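Local coordinates for protein nucleoside kinase (Methanococcus jannaschii, PDB 2C4E) that phosphorylates a wide range of nucleosides, inosine, guanosine and cytidine best of all, to nucleoside monophosphates, with ATP as the preferred phosphate donor, at residues 4-10 / 129-135; 148-152 / 175-181; 39-43 / 73-77. All coordinates share one frame; numbering follows the deposited sequence. Where two conformers were deposited one is given.

Interaction 1 of 3, residues 4-10 / 129-135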
loop_
_atom_site.group_PDB
_atom_site.type_symbol
_atom_site.label_atom_id
_atom_site.label_comp_id
_atom_site.label_asym_id
_atom_site.label_seq_id
_atom_site.Cartn_x
_atom_site.Cartn_y
_atom_site.Cartn_z
ATOM N N LYS A 4 -25.735 28.049 -16.780
ATOM C CA LYS A 4 -24.313 28.317 -17.054
ATOM C C LYS A 4 -23.667 27.613 -18.308
ATOM O O LYS A 4 -24.378 26.994 -19.097
ATOM C CB LYS A 4 -23.526 28.090 -15.753
ATOM C CG LYS A 4 -24.150 28.675 -14.450
ATOM C CD LYS A 4 -23.789 30.160 -14.253
ATOM C CE LYS A 4 -24.243 30.712 -12.894
ATOM N NZ LYS A 4 -23.407 30.273 -11.733
ATOM N N MET A 5 -22.336 27.751 -18.479
ATOM C CA MET A 5 -21.577 27.474 -19.743
ATOM C C MET A 5 -21.173 26.019 -20.121
ATOM O O MET A 5 -21.192 25.142 -19.280
ATOM C CB MET A 5 -20.272 28.274 -19.714
ATOM C CG MET A 5 -20.411 29.758 -19.961
ATOM S SD MET A 5 -18.890 30.642 -19.543
ATOM C CE MET A 5 -17.598 29.457 -20.046
ATOM N N GLU A 6 -20.730 25.821 -21.379
ATOM C CA GLU A 6 -20.544 24.479 -22.023
ATOM C C GLU A 6 -19.407 23.587 -21.496
ATOM O O GLU A 6 -18.468 23.211 -22.205
ATOM C CB GLU A 6 -20.404 24.639 -23.545
ATOM C CG GLU A 6 -21.713 24.990 -24.242
ATOM C CD GLU A 6 -21.522 25.560 -25.641
ATOM O OE1 GLU A 6 -20.376 25.596 -26.138
ATOM O OE2 GLU A 6 -22.530 25.979 -26.247
ATOM N N LYS A 7 -19.596 23.171 -20.243
ATOM C CA LYS A 7 -18.487 22.639 -19.504
ATOM C C LYS A 7 -19.113 21.806 -18.386
ATOM O O LYS A 7 -20.292 21.916 -18.077
ATOM C CB LYS A 7 -17.635 23.807 -18.989
ATOM C CG LYS A 7 -16.251 23.518 -18.355
ATOM C CD LYS A 7 -15.432 24.817 -18.204
ATOM C CE LYS A 7 -13.933 24.572 -17.966
ATOM N NZ LYS A 7 -13.155 25.840 -17.732
ATOM N N ILE A 8 -18.309 20.934 -17.822
ATOM C CA ILE A 8 -18.742 20.083 -16.737
ATOM C C ILE A 8 -17.727 20.188 -15.619
ATOM O O ILE A 8 -16.530 20.109 -15.867
ATOM C CB ILE A 8 -18.833 18.616 -17.207
ATOM C CG1 ILE A 8 -19.836 18.507 -18.359
ATOM C CG2 ILE A 8 -19.234 17.711 -16.035
ATOM C CD1 ILE A 8 -19.926 17.134 -18.984
ATOM N N THR A 9 -18.220 20.378 -14.401
ATOM C CA THR A 9 -17.423 20.335 -13.190
ATOM C C THR A 9 -17.549 18.945 -12.592
ATOM O O THR A 9 -18.652 18.430 -12.469
ATOM C CB THR A 9 -17.967 21.339 -12.164
ATOM O OG1 THR A 9 -17.938 22.674 -12.701
ATOM C CG2 THR A 9 -17.064 21.378 -10.934
ATOM N N CYS A 10 -16.426 18.307 -12.289
ATOM C CA CYS A 10 -16.416 17.037 -11.583
ATOM C C CYS A 10 -15.864 17.243 -10.194
ATOM O O CYS A 10 -14.777 17.784 -10.047
ATOM C CB CYS A 10 -15.535 16.031 -12.297
ATOM S SG CYS A 10 -16.174 15.604 -13.928
ATOM N N PHE A 129 -20.488 27.535 -9.194
ATOM C CA PHE A 129 -20.123 26.837 -10.399
ATOM C C PHE A 129 -20.775 27.554 -11.557
ATOM O O PHE A 129 -21.938 27.955 -11.469
ATOM C CB PHE A 129 -20.646 25.398 -10.330
ATOM C CG PHE A 129 -20.103 24.605 -9.166
ATOM C CD1 PHE A 129 -18.808 24.150 -9.186
ATOM C CD2 PHE A 129 -20.885 24.329 -8.060
ATOM C CE1 PHE A 129 -18.303 23.415 -8.129
ATOM C CE2 PHE A 129 -20.360 23.599 -7.006
ATOM C CZ PHE A 129 -19.079 23.141 -7.066
ATOM N N ASN A 130 -20.032 27.724 -12.645
ATOM C CA ASN A 130 -20.563 28.367 -13.828
ATOM C C ASN A 130 -20.717 27.405 -14.987
ATOM O O ASN A 130 -20.880 27.830 -16.134
ATOM C CB ASN A 130 -19.647 29.537 -14.236
ATOM C CG ASN A 130 -19.566 30.608 -13.170
ATOM O OD1 ASN A 130 -18.486 31.180 -12.922
ATOM N ND2 ASN A 130 -20.702 30.910 -12.540
ATOM N N THR A 131 -20.688 26.114 -14.682
ATOM C CA THR A 131 -20.768 25.067 -15.688
ATOM C C THR A 131 -22.198 24.585 -15.937
ATOM O O THR A 131 -23.084 24.786 -15.124
ATOM C CB THR A 131 -19.906 23.875 -15.238
ATOM O OG1 THR A 131 -20.157 23.590 -13.850
ATOM C CG2 THR A 131 -18.429 24.234 -15.316
ATOM N N GLU A 132 -22.415 23.936 -17.074
ATOM C CA GLU A 132 -23.734 23.392 -17.387
ATOM C C GLU A 132 -24.118 22.250 -16.461
ATOM O O GLU A 132 -25.280 22.117 -16.126
ATOM C CB GLU A 132 -23.800 22.918 -18.830
ATOM C CG GLU A 132 -24.045 24.086 -19.770
ATOM C CD GLU A 132 -23.956 23.748 -21.231
ATOM O OE1 GLU A 132 -24.122 22.565 -21.596
ATOM O OE2 GLU A 132 -23.748 24.707 -22.010
ATOM N N ILE A 133 -23.143 21.416 -16.119
ATOM C CA ILE A 133 -23.354 20.259 -15.235
ATOM C C ILE A 133 -22.302 20.228 -14.155
ATOM O O ILE A 133 -21.128 20.461 -14.421
ATOM C CB ILE A 133 -23.308 18.922 -16.006
ATOM C CG1 ILE A 133 -24.317 18.937 -17.147
ATOM C CG2 ILE A 133 -23.551 17.766 -15.032
ATOM C CD1 ILE A 133 -24.374 17.641 -17.930
ATOM N N VAL A 134 -22.735 19.984 -12.928
ATOM C CA VAL A 134 -21.849 19.682 -11.826
ATOM C C VAL A 134 -22.065 18.204 -11.517
ATOM O O VAL A 134 -23.153 17.800 -11.079
ATOM C CB VAL A 134 -22.180 20.564 -10.603
ATOM C CG1 VAL A 134 -21.410 20.119 -9.398
ATOM C CG2 VAL A 134 -21.900 22.031 -10.937
ATOM N N HIS A 135 -21.035 17.396 -11.750
ATOM C CA HIS A 135 -21.103 15.970 -11.494
ATOM C C HIS A 135 -20.365 15.656 -10.206
ATOM O O HIS A 135 -19.190 16.002 -10.060
ATOM C CB HIS A 135 -20.494 15.173 -12.639
ATOM C CG HIS A 135 -20.455 13.709 -12.367
ATOM N ND1 HIS A 135 -21.591 12.935 -12.308
ATOM C CD2 HIS A 135 -19.417 12.884 -12.092
ATOM C CE1 HIS A 135 -21.255 11.698 -11.992
ATOM N NE2 HIS A 135 -19.940 11.633 -11.882
#

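Interaction 2 of 3, residues 148-152 / 175-181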
loop_
_atom_site.group_PDB
_atom_site.type_symbol
_atom_site.label_atom_id
_atom_site.label_comp_id
_atom_site.label_asym_id
_atom_site.label_seq_id
_atom_site.Cartn_x
_atom_site.Cartn_y
_atom_site.Cartn_z
ATOM N N ALA A 148 -24.354 19.819 -4.149
ATOM C CA ALA A 148 -25.657 19.565 -4.769
ATOM C C ALA A 148 -26.621 20.675 -4.415
ATOM O O ALA A 148 -27.308 21.182 -5.276
ATOM C CB ALA A 148 -26.224 18.237 -4.322
ATOM N N LYS A 149 -26.654 21.058 -3.137
ATOM C CA LYS A 149 -27.617 22.063 -2.682
ATOM C C LYS A 149 -27.284 23.453 -3.218
ATOM O O LYS A 149 -28.188 24.223 -3.522
ATOM C CB LYS A 149 -27.746 22.039 -1.146
ATOM C CG LYS A 149 -28.476 20.794 -0.659
ATOM C CD LYS A 149 -28.578 20.657 0.854
ATOM C CE LYS A 149 -29.671 21.521 1.442
ATOM N NZ LYS A 149 -29.997 21.095 2.832
ATOM N N LYS A 150 -26.004 23.771 -3.393
ATOM C CA LYS A 150 -25.613 25.047 -3.993
ATOM C C LYS A 150 -25.869 25.123 -5.500
ATOM O O LYS A 150 -26.301 26.168 -6.022
ATOM C CB LYS A 150 -24.133 25.324 -3.723
ATOM C CG LYS A 150 -23.716 26.783 -3.957
ATOM C CD LYS A 150 -22.263 26.987 -3.570
ATOM C CE LYS A 150 -21.813 28.409 -3.817
ATOM N NZ LYS A 150 -22.482 29.388 -2.929
ATOM N N ALA A 151 -25.616 24.022 -6.192
ATOM C CA ALA A 151 -25.714 23.975 -7.648
ATOM C C ALA A 151 -27.147 23.790 -8.123
ATOM O O ALA A 151 -27.556 24.344 -9.139
ATOM C CB ALA A 151 -24.842 22.868 -8.194
ATOM N N TYR A 152 -27.943 23.022 -7.395
ATOM C CA TYR A 152 -29.269 22.688 -7.905
ATOM C C TYR A 152 -30.105 23.951 -8.152
ATOM O O TYR A 152 -30.174 24.861 -7.332
ATOM C CB TYR A 152 -29.977 21.746 -6.936
ATOM C CG TYR A 152 -31.251 21.124 -7.445
ATOM C CD1 TYR A 152 -31.228 20.085 -8.375
ATOM C CD2 TYR A 152 -32.488 21.592 -7.008
ATOM C CE1 TYR A 152 -32.421 19.504 -8.839
ATOM C CE2 TYR A 152 -33.670 21.022 -7.467
ATOM C CZ TYR A 152 -33.617 19.981 -8.390
ATOM O OH TYR A 152 -34.799 19.416 -8.821
ATOM N N GLU A 175 -32.174 13.805 0.824
ATOM C CA GLU A 175 -31.826 15.222 0.608
ATOM C C GLU A 175 -30.965 15.456 -0.632
ATOM O O GLU A 175 -31.246 16.356 -1.402
ATOM C CB GLU A 175 -31.146 15.810 1.846
ATOM C CG GLU A 175 -30.937 17.313 1.772
ATOM C CD GLU A 175 -32.218 18.135 1.871
ATOM O OE1 GLU A 175 -33.326 17.562 2.029
ATOM O OE2 GLU A 175 -32.104 19.375 1.802
ATOM N N ILE A 176 -29.924 14.658 -0.849
ATOM C CA ILE A 176 -29.093 14.883 -2.022
ATOM C C ILE A 176 -29.844 14.527 -3.313
ATOM O O ILE A 176 -29.695 15.204 -4.324
ATOM C CB ILE A 176 -27.731 14.157 -1.890
ATOM C CG1 ILE A 176 -26.739 14.700 -2.914
ATOM C CG2 ILE A 176 -27.880 12.629 -2.031
ATOM C CD1 ILE A 176 -25.304 14.448 -2.544
ATOM N N ILE A 177 -30.665 13.484 -3.271
ATOM C CA ILE A 177 -31.464 13.090 -4.425
ATOM C C ILE A 177 -32.476 14.179 -4.787
ATOM O O ILE A 177 -32.779 14.371 -5.957
ATOM C CB ILE A 177 -32.162 11.721 -4.188
ATOM C CG1 ILE A 177 -31.125 10.620 -4.263
ATOM C CG2 ILE A 177 -33.297 11.488 -5.190
ATOM C CD1 ILE A 177 -31.698 9.218 -3.946
ATOM N N GLU A 178 -32.956 14.918 -3.783
ATOM C CA GLU A 178 -33.935 15.955 -4.021
ATOM C C GLU A 178 -33.241 17.141 -4.710
ATOM O O GLU A 178 -33.907 17.999 -5.268
ATOM C CB GLU A 178 -34.703 16.319 -2.736
ATOM C CG GLU A 178 -35.649 15.159 -2.386
ATOM C CD GLU A 178 -36.650 15.422 -1.294
ATOM O OE1 GLU A 178 -36.307 16.134 -0.326
ATOM O OE2 GLU A 178 -37.772 14.866 -1.404
ATOM N N HIS A 179 -31.911 17.140 -4.684
ATOM C CA HIS A 179 -31.094 18.159 -5.373
ATOM C C HIS A 179 -30.280 17.570 -6.514
ATOM O O HIS A 179 -29.198 18.066 -6.846
ATOM C CB HIS A 179 -30.180 18.822 -4.368
ATOM C CG HIS A 179 -30.918 19.509 -3.269
ATOM N ND1 HIS A 179 -31.167 20.865 -3.263
ATOM C CD2 HIS A 179 -31.491 19.015 -2.148
ATOM C CE1 HIS A 179 -31.859 21.171 -2.178
ATOM N NE2 HIS A 179 -32.059 20.068 -1.480
ATOM N N THR A 180 -30.813 16.507 -7.122
ATOM C CA THR A 180 -30.145 15.833 -8.229
ATOM C C THR A 180 -31.026 15.852 -9.471
ATOM O O THR A 180 -32.214 15.605 -9.375
ATOM C CB THR A 180 -29.842 14.370 -7.864
ATOM O OG1 THR A 180 -28.872 14.321 -6.816
ATOM C CG2 THR A 180 -29.134 13.679 -9.012
ATOM N N ASN A 181 -30.434 16.168 -10.617
ATOM C CA ASN A 181 -31.105 16.042 -11.917
ATOM C C ASN A 181 -30.864 14.675 -12.564
ATOM O O ASN A 181 -31.820 14.037 -12.977
ATOM C CB ASN A 181 -30.693 17.164 -12.871
ATOM C CG ASN A 181 -31.122 18.515 -12.370
ATOM O OD1 ASN A 181 -32.308 18.945 -12.527
ATOM N ND2 ASN A 181 -30.207 19.188 -11.716
HETATM O O HOH W 1 -34.445 17.226 -10.349
#

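Interaction 3 of 3, residues 39-43 / 73-77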
loop_
_atom_site.group_PDB
_atom_site.type_symbol
_atom_site.label_atom_id
_atom_site.label_comp_id
_atom_site.label_asym_id
_atom_site.label_seq_id
_atom_site.Cartn_x
_atom_site.Cartn_y
_atom_site.Cartn_z
ATOM N N LYS A 39 1.709 2.549 -10.724
ATOM C CA LYS A 39 0.791 3.622 -10.342
ATOM C C LYS A 39 -0.058 3.981 -11.568
ATOM O O LYS A 39 0.461 4.055 -12.682
ATOM C CB LYS A 39 1.657 4.813 -9.889
ATOM C CG LYS A 39 0.991 6.130 -9.576
ATOM C CD LYS A 39 1.979 7.304 -9.783
ATOM C CE LYS A 39 2.180 8.160 -8.533
ATOM N NZ LYS A 39 3.623 8.395 -8.239
ATOM N N TYR A 40 -1.364 4.157 -11.366
ATOM C CA TYR A 40 -2.277 4.625 -12.418
ATOM C C TYR A 40 -3.004 5.848 -11.915
ATOM O O TYR A 40 -3.367 5.917 -10.746
ATOM C CB TYR A 40 -3.323 3.572 -12.777
ATOM C CG TYR A 40 -2.733 2.312 -13.351
ATOM C CD1 TYR A 40 -2.514 1.206 -12.544
ATOM C CD2 TYR A 40 -2.384 2.233 -14.697
ATOM C CE1 TYR A 40 -1.959 0.045 -13.058
ATOM C CE2 TYR A 40 -1.839 1.073 -15.227
ATOM C CZ TYR A 40 -1.626 -0.016 -14.399
ATOM O OH TYR A 40 -1.085 -1.168 -14.906
ATOM N N TYR A 41 -3.212 6.808 -12.807
ATOM C CA TYR A 41 -4.003 7.982 -12.478
ATOM C C TYR A 41 -5.451 7.544 -12.300
ATOM O O TYR A 41 -6.009 6.821 -13.134
ATOM C CB TYR A 41 -3.840 9.057 -13.558
ATOM C CG TYR A 41 -2.408 9.544 -13.710
ATOM C CD1 TYR A 41 -1.812 9.649 -14.964
ATOM C CD2 TYR A 41 -1.640 9.873 -12.596
ATOM C CE1 TYR A 41 -0.512 10.084 -15.101
ATOM C CE2 TYR A 41 -0.335 10.302 -12.727
ATOM C CZ TYR A 41 0.227 10.406 -13.983
ATOM O OH TYR A 41 1.534 10.833 -14.110
ATOM N N GLY A 42 -6.051 7.973 -11.193
ATOM C CA GLY A 42 -7.386 7.545 -10.819
ATOM C C GLY A 42 -8.161 8.546 -9.989
ATOM O O GLY A 42 -7.888 9.755 -10.031
ATOM N N GLY A 43 -9.119 8.025 -9.225
ATOM C CA GLY A 43 -10.091 8.828 -8.498
ATOM C C GLY A 43 -11.324 9.032 -9.363
ATOM O O GLY A 43 -11.201 9.468 -10.500
ATOM N N GLY A 73 3.670 13.619 -11.365
ATOM C CA GLY A 73 3.200 13.098 -12.629
ATOM C C GLY A 73 1.775 13.533 -12.908
ATOM O O GLY A 73 1.448 13.924 -14.026
ATOM N N TYR A 74 0.933 13.489 -11.884
ATOM C CA TYR A 74 -0.501 13.689 -12.081
ATOM C C TYR A 74 -0.835 15.130 -12.479
ATOM O O TYR A 74 -1.649 15.351 -13.375
ATOM C CB TYR A 74 -1.276 13.277 -10.823
ATOM C CG TYR A 74 -2.671 12.709 -11.072
ATOM C CD1 TYR A 74 -3.286 11.900 -10.121
ATOM C CD2 TYR A 74 -3.378 12.977 -12.256
ATOM C CE1 TYR A 74 -4.547 11.379 -10.334
ATOM C CE2 TYR A 74 -4.642 12.462 -12.467
ATOM C CZ TYR A 74 -5.224 11.671 -11.507
ATOM O OH TYR A 74 -6.462 11.146 -11.722
ATOM N N GLU A 75 -0.212 16.099 -11.819
ATOM C CA GLU A 75 -0.488 17.507 -12.089
ATOM C C GLU A 75 -0.128 17.923 -13.513
ATOM O O GLU A 75 -0.918 18.585 -14.173
ATOM C CB GLU A 75 0.255 18.392 -11.099
ATOM C CG GLU A 75 -0.031 19.874 -11.262
ATOM C CD GLU A 75 0.763 20.707 -10.292
ATOM O OE1 GLU A 75 1.842 21.203 -10.677
ATOM O OE2 GLU A 75 0.311 20.848 -9.144
ATOM N N ARG A 76 1.071 17.553 -13.966
ATOM C CA ARG A 76 1.525 17.860 -15.327
ATOM C C ARG A 76 0.645 17.183 -16.369
ATOM O O ARG A 76 0.324 17.774 -17.401
ATOM C CB ARG A 76 2.987 17.436 -15.513
ATOM N N TYR A 77 0.256 15.944 -16.076
ATOM C CA TYR A 77 -0.649 15.143 -16.908
ATOM C C TYR A 77 -2.000 15.834 -17.123
ATOM O O TYR A 77 -2.503 15.893 -18.245
ATOM C CB TYR A 77 -0.819 13.775 -16.234
ATOM C CG TYR A 77 -1.945 12.872 -16.696
ATOM C CD1 TYR A 77 -1.761 11.980 -17.747
ATOM C CD2 TYR A 77 -3.165 12.850 -16.026
ATOM C CE1 TYR A 77 -2.780 11.124 -18.147
ATOM C CE2 TYR A 77 -4.185 11.997 -16.412
ATOM C CZ TYR A 77 -3.989 11.134 -17.477
ATOM O OH TYR A 77 -4.982 10.273 -17.859
#

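Interaction 1 of 3, residues 4-10 / 129-135
T9 OG1 has two polar partners. One is T131 OG1 at 2.7 Å across the contact. The other is E60 OE2 of strand 58-62, the next strand on the far side. The strands 7-11 and 131-136 are parallel neighbours in the large central sheet of the ribokinase fold. T131 OG1 sits between its backbone N and carbonyl carbon (chi1 45°), which turns it to T9; the two side chains cross at about a right angle. T9 CG2, anti to the backbone N, comes 3.7 Å from F129 CE1, obliquely to the ring.

The backbone pairing is regular at the C-terminal end of the contact. T9 N donates to I133 O at 2.9 Å, and H135 N donates to T9 O at 2.7 Å. I8, I133, C10 and H135 share one sheet face, which helices 44-54 and 245-258 cover. H135 ND1 is held by S158 OG. Its side chain lies about 4 Å from that of R250, the probable transition-state stabiliser, so this strand end borders the catalytic region.

Toward the N-terminal end the register slips by one residue in a beta bulge, and E6 centres an inverse gamma turn. The bonds K7 O takes from segment 129-135 are weak: E132 N at 3.1 Å and I133 N at 3.5 Å. At the edge, the K4 chain, bent at chi2 and chi4, passes N130 and brings NZ to F129 O. NZ donates to this oxygen at 2.8 Å, tilted 32° from the carbonyl plane, and also bonds N154 OD1.

Interaction 2 of 3, residues 148-152 / 175-181
K149 CG lies 3.6 Å from the centroid of the H179 ring and almost on its normal, a CH-pi contact over the middle of the face. Y152 CB meets the same ring at its edge. The tight part of the contact lies beside this pair. Toward the sheet, A148 CB packs on I176 CG1 at 3.8 Å, with the H179 CB next to it. Y152 is the first residue past the end of its helix. Its CG is anti to the backbone N (chi1 -170°), which lays the ring across the end of helix 170-178. H179 CA stands under one face, 3.8 Å from the ring centroid, and E178 O lies on that same face. The Y152 and H179 rings meet obliquely.

The outer side is polar and looser. K149 is bent about its CG-CD bond (chi3 79°) to bring NZ 2.9 Å from E175 OE2, a salt bridge. The carboxylate oxygen is met on its anti side, 28° out of the carboxylate plane. At the other end, Y152 OH reaches a water at 2.7 Å, and this water donates to T180 O. A bound magnesium ion lies about 4 Å from the Y152 side chain, between nearest atoms. A serine in place of Y152 would probably uncover the backbone at E178 and H179 and leave the water without its phenol partner.

Helix 141-151 leads into strand 156-159, and helix 170-178 leads from it toward strand 182-186. Their contact joins two successive beta-alpha-beta crossovers, as is typical of the Rossmann-like core of ribokinase-fold kinases.

Interaction 3 of 3, residues 39-43 / 73-77
Strand 39-42 runs at 47° to helix 73-77, and their axes come no closer than 10.0 Å, so side chains bridge the gap. Y41 reaches across to the helix. Its ring lies across the rings of Y74 and Y77 with one face, its CD2 edge toward Y74 and its CD1/CE1 edge toward Y77. With Y74 it makes an offset stack, centroids 4.4 Å apart, Y41 CD2 lying over the Y74 face near the rim. From the opposite edge of the same ring, Y41 CD1 sits over the centre of the Y77 ring; this pair is oblique. At the far end, Y41 OH comes 3.0 Å from G73 C. A CB on G73 would clash with this hydroxyl.

Strand 33-42 is an outermost strand, within this chain, of the small sheet that forms the lid of the ribokinase fold. It ends in the G42-G43 pair, part of the PfkB signature that leads into helix 44-54. G43 is a substrate-binding residue and holds the N-cap position of that helix. Y74 OH ties the pair to helix 73-80 by donating to G42 O at 2.6 Å, in the carbonyl plane and on a lone pair. Q284 bonds both helix tyrosines: NE2 meets Y74 OH, and OE1 meets Y77 OH.

All three contacts are partly buried. Interactions 1 and 2 belong to the same large sheet and its helices. Strand 131-136 and helix 141-151 follow each other in the chain, and the two contacts touch where V134 CG2 packs on A151 CB at 4.1 Å. Interaction 1 pairs strands by backbone bonds, buried near its regular end and exposed at its start. Interaction 2 joins helix ends by side chains packed on side chains and backbone, with a salt bridge and water outside. Interaction 3 lies apart, its centre about 22 Å from that of interaction 1. It is nested in the loop interaction 1 closes, and links lid strand and helix by aromatic rings and one phenol-to-backbone bond.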